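Local coordinates for protein alcohol dehydrogenase IV (Corynebacterium glutamicum, PDB 3IV7) that probably reduces maleylacetate using a nicotinamide cofactor, as an iron-containing-type alcohol dehydrogenase, at residues R79-A84 with I107-A112; A38-I43 with I89-C94. All coordinates share one frame; numbering follows the deposited sequence.

Interaction 1: residues R79-A84 with I107-A112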
loop_
_atom_site.group_PDB
_atom_site.type_symbol
_atom_site.label_atom_id
_atom_site.label_comp_id
_atom_site.label_asym_id
_atom_site.label_seq_id
_atom_site.Cartn_x
_atom_site.Cartn_y
_atom_site.Cartn_z
ATOM N N ARG A 79 -3.096 6.411 -33.941
ATOM C CA ARG A 79 -1.771 6.758 -34.521
ATOM C C ARG A 79 -0.626 6.350 -33.600
ATOM O O ARG A 79 0.333 5.759 -34.050
ATOM C CB ARG A 79 -1.666 8.253 -34.820
ATOM C CG ARG A 79 -2.356 8.665 -36.126
ATOM C CD ARG A 79 -2.082 10.141 -36.462
ATOM N NE ARG A 79 -2.728 11.077 -35.524
ATOM C CZ ARG A 79 -4.000 11.487 -35.610
ATOM N NH1 ARG A 79 -4.820 10.992 -36.530
ATOM N NH2 ARG A 79 -4.472 12.342 -34.735
ATOM N N ALA A 80 -0.739 6.663 -32.303
ATOM C CA ALA A 80 0.328 6.300 -31.333
ATOM C C ALA A 80 0.536 4.785 -31.272
ATOM O O ALA A 80 1.672 4.312 -31.207
ATOM C CB ALA A 80 0.020 6.846 -29.962
ATOM N N ARG A 81 -0.555 4.021 -31.345
ATOM C CA ARG A 81 -0.458 2.559 -31.259
ATOM C C ARG A 81 0.263 2.026 -32.473
ATOM O O ARG A 81 1.050 1.108 -32.360
ATOM C CB ARG A 81 -1.850 1.908 -31.155
ATOM C CG ARG A 81 -2.518 2.090 -29.801
ATOM C CD ARG A 81 -4.029 1.979 -29.892
ATOM N NE ARG A 81 -4.702 2.148 -28.571
ATOM C CZ ARG A 81 -6.021 2.317 -28.413
ATOM N NH1 ARG A 81 -6.818 2.401 -29.466
ATOM N NH2 ARG A 81 -6.540 2.447 -27.201
ATOM N N ALA A 82 -0.029 2.601 -33.635
ATOM C CA ALA A 82 0.608 2.190 -34.884
ATOM C C ALA A 82 2.130 2.454 -34.856
ATOM O O ALA A 82 2.919 1.601 -35.260
ATOM C CB ALA A 82 -0.043 2.909 -36.064
ATOM N N VAL A 83 2.521 3.643 -34.412
ATOM C CA VAL A 83 3.955 3.971 -34.241
ATOM C C VAL A 83 4.643 2.921 -33.341
ATOM O O VAL A 83 5.697 2.346 -33.712
ATOM C CB VAL A 83 4.135 5.397 -33.646
ATOM C CG1 VAL A 83 5.578 5.642 -33.228
ATOM C CG2 VAL A 83 3.682 6.456 -34.664
ATOM N N ALA A 84 4.015 2.625 -32.197
ATOM C CA ALA A 84 4.517 1.605 -31.281
ATOM C C ALA A 84 4.719 0.254 -31.976
ATOM O O ALA A 84 5.812 -0.335 -31.930
ATOM C CB ALA A 84 3.544 1.439 -30.066
ATOM N N ILE A 107 -2.042 3.388 -25.510
ATOM C CA ILE A 107 -1.191 2.461 -26.281
ATOM C C ILE A 107 -1.116 1.099 -25.610
ATOM O O ILE A 107 -1.221 0.075 -26.268
ATOM C CB ILE A 107 0.248 2.989 -26.472
ATOM C CG1 ILE A 107 0.244 4.307 -27.247
ATOM C CG2 ILE A 107 1.087 1.941 -27.279
ATOM C CD1 ILE A 107 1.623 5.046 -27.250
ATOM N N ALA A 108 -0.923 1.092 -24.287
ATOM C CA ALA A 108 -0.856 -0.166 -23.533
ATOM C C ALA A 108 -2.166 -0.977 -23.604
ATOM O O ALA A 108 -2.148 -2.199 -23.519
ATOM C CB ALA A 108 -0.495 0.119 -22.097
HETATM N N MSE A 109 -3.295 -0.297 -23.760
HETATM C CA MSE A 109 -4.595 -0.991 -23.833
HETATM C C MSE A 109 -4.617 -2.049 -24.896
HETATM O O MSE A 109 -5.211 -3.113 -24.702
HETATM C CB MSE A 109 -5.723 -0.010 -24.119
HETATM C CG MSE A 109 -6.020 0.947 -23.004
HETATM SE SE MSE A 109 -7.316 2.320 -23.581
HETATM C CE MSE A 109 -8.857 1.202 -23.766
ATOM N N THR A 110 -4.035 -1.742 -26.054
ATOM C CA THR A 110 -4.062 -2.660 -27.183
ATOM C C THR A 110 -2.772 -3.464 -27.400
ATOM O O THR A 110 -2.822 -4.522 -27.976
ATOM C CB THR A 110 -4.393 -1.936 -28.460
ATOM O OG1 THR A 110 -3.402 -0.932 -28.714
ATOM C CG2 THR A 110 -5.770 -1.261 -28.341
ATOM N N THR A 111 -1.634 -2.933 -26.969
ATOM C CA THR A 111 -0.329 -3.570 -27.203
ATOM C C THR A 111 0.193 -4.346 -25.996
ATOM O O THR A 111 1.099 -5.154 -26.129
ATOM C CB THR A 111 0.741 -2.504 -27.524
ATOM O OG1 THR A 111 0.910 -1.650 -26.393
ATOM C CG2 THR A 111 0.342 -1.669 -28.749
ATOM N N ALA A 112 -0.350 -4.065 -24.811
ATOM C CA ALA A 112 0.136 -4.675 -23.587
ATOM C C ALA A 112 1.577 -4.244 -23.245
ATOM O O ALA A 112 2.190 -4.833 -22.384
ATOM C CB ALA A 112 0.042 -6.280 -23.672
#

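Interaction 2: residues A38-I43 with I89-C94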
loop_
_atom_site.group_PDB
_atom_site.type_symbol
_atom_site.label_atom_id
_atom_site.label_comp_id
_atom_site.label_asym_id
_atom_site.label_seq_id
_atom_site.Cartn_x
_atom_site.Cartn_y
_atom_site.Cartn_z
ATOM N N ALA A 38 15.156 -2.805 -25.609
ATOM C CA ALA A 38 15.984 -2.455 -26.769
ATOM C C ALA A 38 15.369 -1.413 -27.705
ATOM O O ALA A 38 16.046 -0.934 -28.625
ATOM C CB ALA A 38 16.332 -3.743 -27.581
ATOM N N LYS A 39 14.085 -1.078 -27.509
ATOM C CA LYS A 39 13.400 -0.152 -28.416
ATOM C C LYS A 39 12.392 0.687 -27.676
ATOM O O LYS A 39 11.191 0.442 -27.743
ATOM C CB LYS A 39 12.730 -0.907 -29.563
ATOM C CG LYS A 39 13.710 -1.599 -30.504
ATOM C CD LYS A 39 13.187 -1.671 -31.921
ATOM C CE LYS A 39 13.379 -0.347 -32.662
ATOM N NZ LYS A 39 13.042 -0.476 -34.108
ATOM N N VAL A 40 12.914 1.724 -27.025
ATOM C CA VAL A 40 12.185 2.588 -26.177
ATOM C C VAL A 40 11.476 3.697 -26.955
ATOM O O VAL A 40 12.057 4.335 -27.847
ATOM C CB VAL A 40 13.140 3.266 -25.158
ATOM C CG1 VAL A 40 12.362 4.216 -24.230
ATOM C CG2 VAL A 40 13.926 2.209 -24.344
HETATM N N MSE A 41 10.228 3.936 -26.590
HETATM C CA MSE A 41 9.455 5.034 -27.138
HETATM C C MSE A 41 9.188 6.036 -26.030
HETATM O O MSE A 41 8.595 5.692 -25.003
HETATM C CB MSE A 41 8.146 4.517 -27.706
HETATM C CG MSE A 41 7.172 5.602 -28.287
HETATM SE SE MSE A 41 5.629 4.690 -29.072
HETATM C CE MSE A 41 4.544 6.180 -29.677
ATOM N N VAL A 42 9.651 7.272 -26.223
ATOM C CA VAL A 42 9.398 8.349 -25.262
ATOM C C VAL A 42 8.237 9.219 -25.769
ATOM O O VAL A 42 8.214 9.665 -26.933
ATOM C CB VAL A 42 10.648 9.221 -25.024
ATOM C CG1 VAL A 42 10.309 10.417 -24.174
ATOM C CG2 VAL A 42 11.758 8.397 -24.343
ATOM N N ILE A 43 7.272 9.433 -24.898
ATOM C CA ILE A 43 6.071 10.170 -25.231
ATOM C C ILE A 43 6.064 11.425 -24.396
ATOM O O ILE A 43 6.116 11.356 -23.166
ATOM C CB ILE A 43 4.790 9.326 -24.920
ATOM C CG1 ILE A 43 4.769 8.071 -25.762
ATOM C CG2 ILE A 43 3.511 10.167 -25.140
ATOM C CD1 ILE A 43 3.966 6.958 -25.181
ATOM N N ILE A 89 8.403 -1.290 -30.787
ATOM C CA ILE A 89 8.667 -0.734 -29.494
ATOM C C ILE A 89 8.487 -1.788 -28.394
ATOM O O ILE A 89 7.587 -2.608 -28.456
ATOM C CB ILE A 89 7.717 0.444 -29.246
ATOM C CG1 ILE A 89 8.050 1.584 -30.210
ATOM C CG2 ILE A 89 7.812 0.909 -27.821
ATOM C CD1 ILE A 89 9.522 2.072 -30.124
ATOM N N ASP A 90 9.361 -1.774 -27.395
ATOM C CA ASP A 90 9.253 -2.713 -26.311
ATOM C C ASP A 90 9.128 -2.059 -24.930
ATOM O O ASP A 90 8.974 -2.753 -23.925
ATOM C CB ASP A 90 10.383 -3.772 -26.346
ATOM C CG ASP A 90 11.767 -3.198 -26.048
ATOM O OD1 ASP A 90 11.910 -1.967 -25.908
ATOM O OD2 ASP A 90 12.737 -4.008 -25.976
ATOM N N LEU A 91 9.175 -0.738 -24.889
ATOM C CA LEU A 91 8.935 -0.003 -23.653
ATOM C C LEU A 91 8.370 1.359 -23.988
ATOM O O LEU A 91 8.829 2.014 -24.936
ATOM C CB LEU A 91 10.233 0.151 -22.855
ATOM C CG LEU A 91 10.144 0.787 -21.450
ATOM C CD1 LEU A 91 9.348 -0.087 -20.522
ATOM C CD2 LEU A 91 11.549 1.034 -20.888
ATOM N N LEU A 92 7.334 1.758 -23.244
ATOM C CA LEU A 92 6.772 3.108 -23.304
ATOM C C LEU A 92 7.306 3.927 -22.137
ATOM O O LEU A 92 7.290 3.462 -20.987
ATOM C CB LEU A 92 5.235 3.056 -23.191
ATOM C CG LEU A 92 4.491 2.239 -24.244
ATOM C CD1 LEU A 92 2.996 2.186 -23.942
ATOM C CD2 LEU A 92 4.751 2.811 -25.589
ATOM N N VAL A 93 7.802 5.130 -22.420
ATOM C CA VAL A 93 8.217 6.042 -21.363
ATOM C C VAL A 93 7.477 7.362 -21.574
ATOM O O VAL A 93 7.536 7.928 -22.640
ATOM C CB VAL A 93 9.783 6.321 -21.345
ATOM C CG1 VAL A 93 10.117 7.231 -20.181
ATOM C CG2 VAL A 93 10.614 4.994 -21.266
ATOM N N CYS A 94 6.730 7.824 -20.569
ATOM C CA CYS A 94 6.008 9.068 -20.736
ATOM C C CYS A 94 6.474 10.105 -19.772
ATOM O O CYS A 94 6.661 9.830 -18.595
ATOM C CB CYS A 94 4.486 8.849 -20.645
ATOM S SG CYS A 94 3.900 7.877 -19.202
#

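Interaction 1: residues R79-A84 with I107-A112
Ala80 opens the contact with its methyl: CB rests 3.6 Å from CD1 of Ile107, and CG1 of the same isoleucine lies almost as near. One residue on, Arg81 supplies most of its own helix's share of the contact. With CG anti to the carbonyl carbon (chi1 -73°) and the chain extended from CG to NE, it extends toward Met109 and Thr110, crossing the Thr110 side chain at about a right angle. Its CG packs on CA of Ile107, while its CD sits 3.2 Å from OG1 of Thr110. That hydroxyl is also close to NE, but the angle is too poor for a hydrogen bond; NE is bonded instead to the carbonyl of Ala106, and NH1 forms a salt bridge with Glu78. The guanidinium thus held receives CG2 of Thr110 over the centre of one face, 3.5 Å above its plane, and the SE atom of Met109, a selenomethionine, in plane at its edge, 3.7 Å from Arg81 NH2. At the far end Ala84 CB meets CG2 of Ile107 at 3.7 Å, so the two branches of this isoleucine touch alanines one turn apart. Ile107 O, near the end of its helix, accepts hydrogen bonds from both N and OG1 of Thr111, the hydroxyl at 2.7 Å coming from above the carbonyl plane. No hydrogen bond joins the two segments. Helices 74-86 and 98-111, whose local axes here approach to 9.5 Å and cross at -55°, lie on the same side of the parallel sheet, where Ile107 and Ala84 both touch Met41 of strand 40-43.

Interaction 2: residues A38-I43 with I89-C94
Asp90 grips the start of segment 38-43 with both carboxylate oxygens. Asp90 OD2 accepts a hydrogen bond from Ala38 N at 2.7 Å on its syn lone pair, in a nearly straight bond, whereas Asp90 OD1 is met by Lys39 N at 2.8 Å from above the carboxylate plane. CG stands between the backbone N and the carbonyl carbon (chi1 68°), which turns the carboxylate back toward these two amides. Asp90 N returns a bond to Lys39 O, and all three bonds lie just ahead of the first bridge, Val40 with Leu91. From there the pairing is parallel: Met41 N bonds to Leu91 O, Val93 N to Met41 O at 2.8 Å, and Ile43 N to Val93 O. On one face of the sheet, Val40 CG1 meets Val93 CG2 at 3.5 Å, and Val42 CG2 lies against CB of Val93. The other face carries Met41, a selenomethionine whose extended chain crosses Ile89 at about a right angle, with CB 3.6 Å from Ile89 CG2. The Met41 and Leu92 side chains lie side by side, SE 4.1 Å from Leu92 CD2, and Ile43 CD1 touches that same methyl. Further out, Lys39 NZ bonds to the carbonyl of Asn87. As in a Rossmann-like alpha/beta domain, these are inner strands of a parallel sheet: 40-43 also pairs with 63-65 through Val40 and Val42, and side chains of 91-94 touch strand 115-119. Helix 98-111 packs over the Ile43, Leu92 and Cys94 face, with Ile107 against the first two and Ala104 against Cys94.

Overall arrangement
Interaction 1 is a helix-helix contact on one face of the sheet that interaction 2 belongs to, their centres about 11 Å apart. The chain passes from helix 74-86 into strand 91-96 and on into helix 98-111, so the segments of the two contacts alternate along the sequence. Met41 and Ile107 tie the layers together: Met41 CE lies 3.7 Å from Val83 CG1, and Ile107 CD1 lies 3.7 Å from Ile43 CD1. A probable hydrogen bond from Ile89 N to Ala84 O, at 3.0 Å, joins the helix to the residues leading into the strand. Both contacts fall within the N-terminal alpha/beta part, which in this family generally binds the nicotinamide cofactor.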